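Local structure of envelope glycoprotein (Thogoto virus, 5XEA) at residues 314-317 and 318-322; 330-333 and 334-338. The protein probably attaches the virus to a host-cell receptor and later induces fusion of the virion with the host membrane. All coordinates share one frame; numbering follows the deposited sequence. Where two conformers were deposited one is given.

Interaction 1 lies near the end of the long helix 282-327, and interaction 2 is the short helix 331-335 that follows it, with the chain turning back between them. Their centres are about 15 Å apart, yet side chains bridge the gap: I321 CD1 of interaction 1 meets L335 CD1 of interaction 2 at 3.7 Å, and I321 CG2 comes within 4.3 Å of L331 CD2. Other subunits complete the seam, since T319 of the third subunit packs on L331 and L335. Both contacts also touch the second subunit. Residues 314-322 are mostly buried in the trimer, whereas 330-338 reach its surface, where the side chain of K337 lies near a bound N-acetylglucosamine.

Interaction 1. Residues 314-317 and 318-322; sequences SEIL and DTVIS
I316 and V320, one turn apart on helix 282-327, meet on the trimer-facing side of the central helix of this gp64-like, class III fusogen. Their methyls touch at 4.2 Å, CG2 to CG2, and V320 CG1 is turned anti to the backbone N (chi1 166°), which leaves CG2 beside that N and close over I316 O. The next pair is packed against the backbone as well: I321 lays CG1 3.2 Å from L317 O, the same oxygen that accepts the I321 N bond at 2.7 Å. V320 of this chain packs on I324 of the second subunit and I321 on V320 of the third, so this part is tightly enclosed. The looser flank is that of E315, partly exposed, whose OE2 forms a salt bridge with R311. E315 O accepts T319 N at 3.1 Å. On the polar side, D318 OD1 is hydrogen-bonded to Y398 OH of the second subunit. The D318 carboxylate folds back over its own turn, with D318 CG 3.0 Å from S314 O, while D318 N reaches that oxygen from 41° out of the carbonyl plane.

Interaction 2. Residues 330-333 and 334-338; sequences RLIG and RLIKA
R334 N bonds to R330 O at 3.1 Å, and the following i to i+4 bonds are L335 N to L331 O and I336 N to I332 O, within and just after the short helix 331-335, before K337 leaves it with a positive phi of 50°. L335 N also leans weakly on I332 O, which thus gathers two N-H groups. L331, I332 and L335 touch helix 282-327. L331 sends CD1 to L335 CG at 4.2 Å, and L331 and L335 pack on I324 and I321 of that helix respectively. I332 faces A325 of the same helix and S342 and F344 of strand 341-344, and its CG2 is 4.4 Å from I336 CD1. I336, which packs on I395 of the second subunit, carries CG1 between its backbone N and carbonyl carbon (chi1 62°), which brings CG1 to 3.2 Å from I332 O and towards G333 O. R334 turns to the third subunit, packing on E347, and its CB is 3.4 Å from L331 O. At the C-terminal end, A338 N bonds to G333 O at 2.8 Å, while K337 N reaches R334 O only weakly. This 6-to-1 bond around a residue of positive phi, with its weak 5-to-2 companion, is the signature of a Schellman motif ending a helix.

Interaction 1. Residues 314-317 and 318-322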
# COMPACT_ATOMS: atom_id res chain seq x y z
N SER B 314 -19.82 40.61 -2.07
CA SER B 314 -19.63 41.63 -3.10
C SER B 314 -20.95 42.31 -3.44
O SER B 314 -20.95 43.49 -3.80
CB SER B 314 -19.00 41.04 -4.35
OG SER B 314 -19.98 40.40 -5.13
N GLU B 315 -22.07 41.59 -3.33
CA GLU B 315 -23.37 42.21 -3.58
C GLU B 315 -23.75 43.16 -2.45
O GLU B 315 -24.24 44.27 -2.70
CB GLU B 315 -24.45 41.14 -3.77
CG GLU B 315 -24.15 40.18 -4.93
CD GLU B 315 -25.16 39.04 -5.04
OE1 GLU B 315 -26.13 39.01 -4.26
OE2 GLU B 315 -24.98 38.17 -5.93
N ILE B 316 -23.55 42.74 -1.20
CA ILE B 316 -23.82 43.59 -0.05
C ILE B 316 -22.94 44.84 -0.09
O ILE B 316 -23.43 45.97 0.03
CB ILE B 316 -23.63 42.81 1.26
CG1 ILE B 316 -24.63 41.66 1.33
CG2 ILE B 316 -23.71 43.76 2.47
CD1 ILE B 316 -24.38 40.69 2.47
N LEU B 317 -21.63 44.65 -0.26
CA LEU B 317 -20.72 45.79 -0.28
C LEU B 317 -21.04 46.75 -1.41
O LEU B 317 -20.97 47.97 -1.22
CB LEU B 317 -19.28 45.33 -0.37
CG LEU B 317 -18.65 44.99 0.98
CD1 LEU B 317 -17.31 44.27 0.80
CD2 LEU B 317 -18.49 46.28 1.80
N ASP B 318 -21.40 46.23 -2.59
CA ASP B 318 -21.73 47.12 -3.70
C ASP B 318 -22.94 47.99 -3.36
O ASP B 318 -22.94 49.19 -3.64
CB ASP B 318 -21.99 46.32 -4.98
CG ASP B 318 -20.71 45.86 -5.68
OD1 ASP B 318 -19.58 46.21 -5.22
OD2 ASP B 318 -20.83 45.16 -6.72
N THR B 319 -23.98 47.40 -2.75
CA THR B 319 -25.17 48.16 -2.38
C THR B 319 -24.87 49.17 -1.28
O THR B 319 -25.40 50.29 -1.28
CB THR B 319 -26.29 47.22 -1.94
OG1 THR B 319 -26.54 46.26 -2.97
CG2 THR B 319 -27.57 48.01 -1.67
N VAL B 320 -24.03 48.78 -0.32
CA VAL B 320 -23.61 49.67 0.75
C VAL B 320 -22.80 50.83 0.19
O VAL B 320 -23.02 52.00 0.54
CB VAL B 320 -22.82 48.89 1.81
CG1 VAL B 320 -22.08 49.87 2.73
CG2 VAL B 320 -23.76 47.99 2.60
N ILE B 321 -21.82 50.51 -0.66
CA ILE B 321 -20.98 51.56 -1.23
C ILE B 321 -21.82 52.54 -2.04
O ILE B 321 -21.62 53.76 -1.97
CB ILE B 321 -19.85 50.94 -2.08
CG1 ILE B 321 -18.79 50.35 -1.15
CG2 ILE B 321 -19.24 51.97 -3.02
CD1 ILE B 321 -17.90 49.29 -1.83
N SER B 322 -22.78 52.01 -2.80
CA SER B 322 -23.66 52.84 -3.61
C SER B 322 -24.39 53.88 -2.75
O SER B 322 -24.63 55.01 -3.19
CB SER B 322 -24.65 51.92 -4.33
OG SER B 322 -25.34 52.57 -5.36

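Interaction 2. Residues 330-333 and 334-338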
# COMPACT_ATOMS: atom_id res chain seq x y z
N ARG B 330 -16.06 61.23 -3.14
CA ARG B 330 -14.67 60.85 -3.36
C ARG B 330 -14.41 59.37 -3.06
O ARG B 330 -13.34 58.87 -3.39
CB ARG B 330 -13.73 61.71 -2.50
CG ARG B 330 -13.35 63.04 -3.16
CD ARG B 330 -12.66 64.00 -2.20
NE ARG B 330 -13.62 64.76 -1.40
CZ ARG B 330 -13.65 64.77 -0.07
NH1 ARG B 330 -12.78 64.05 0.64
NH2 ARG B 330 -14.58 65.48 0.57
N LEU B 331 -15.39 58.67 -2.48
CA LEU B 331 -15.21 57.29 -2.03
C LEU B 331 -14.82 56.37 -3.18
O LEU B 331 -13.86 55.60 -3.08
CB LEU B 331 -16.49 56.80 -1.36
CG LEU B 331 -16.49 55.32 -0.95
CD1 LEU B 331 -15.35 55.02 -0.01
CD2 LEU B 331 -17.80 54.93 -0.30
N ILE B 332 -15.57 56.42 -4.28
CA ILE B 332 -15.31 55.48 -5.37
C ILE B 332 -13.91 55.70 -5.93
O ILE B 332 -13.14 54.75 -6.14
CB ILE B 332 -16.40 55.59 -6.45
CG1 ILE B 332 -17.70 54.98 -5.92
CG2 ILE B 332 -15.96 54.91 -7.74
CD1 ILE B 332 -18.91 55.27 -6.77
N GLY B 333 -13.54 56.97 -6.13
CA GLY B 333 -12.18 57.27 -6.57
C GLY B 333 -11.13 56.68 -5.66
O GLY B 333 -10.09 56.18 -6.12
N ARG B 334 -11.39 56.69 -4.35
CA ARG B 334 -10.45 56.09 -3.40
C ARG B 334 -10.44 54.56 -3.49
O ARG B 334 -9.40 53.93 -3.24
CB ARG B 334 -10.79 56.52 -1.97
CG ARG B 334 -10.14 57.82 -1.54
CD ARG B 334 -9.88 57.82 -0.05
NE ARG B 334 -11.10 57.67 0.74
CZ ARG B 334 -11.13 57.13 1.95
NH1 ARG B 334 -10.01 56.66 2.49
NH2 ARG B 334 -12.29 57.03 2.61
N LEU B 335 -11.57 53.94 -3.82
CA LEU B 335 -11.62 52.48 -3.92
C LEU B 335 -10.85 51.99 -5.14
O LEU B 335 -10.19 50.95 -5.10
CB LEU B 335 -13.06 51.99 -3.95
CG LEU B 335 -13.79 52.05 -2.61
CD1 LEU B 335 -15.24 51.67 -2.79
CD2 LEU B 335 -13.11 51.18 -1.57
N ILE B 336 -10.93 52.73 -6.25
CA ILE B 336 -10.22 52.38 -7.47
C ILE B 336 -8.88 53.10 -7.60
O ILE B 336 -8.21 52.93 -8.63
CB ILE B 336 -11.09 52.69 -8.71
CG1 ILE B 336 -11.38 54.20 -8.79
CG2 ILE B 336 -12.37 51.90 -8.65
CD1 ILE B 336 -12.21 54.61 -9.99
N LYS B 337 -8.47 53.87 -6.60
CA LYS B 337 -7.22 54.64 -6.63
C LYS B 337 -7.12 55.47 -7.92
O LYS B 337 -6.34 55.20 -8.83
CB LYS B 337 -6.01 53.72 -6.47
CG LYS B 337 -5.82 53.18 -5.06
CD LYS B 337 -4.78 52.07 -5.06
CE LYS B 337 -5.30 50.85 -5.81
NZ LYS B 337 -4.21 50.08 -6.49
N ALA B 338 -7.96 56.51 -7.97
CA ALA B 338 -7.99 57.39 -9.12
C ALA B 338 -8.50 58.75 -8.67
O ALA B 338 -9.37 58.80 -7.79
CB ALA B 338 -8.88 56.83 -10.23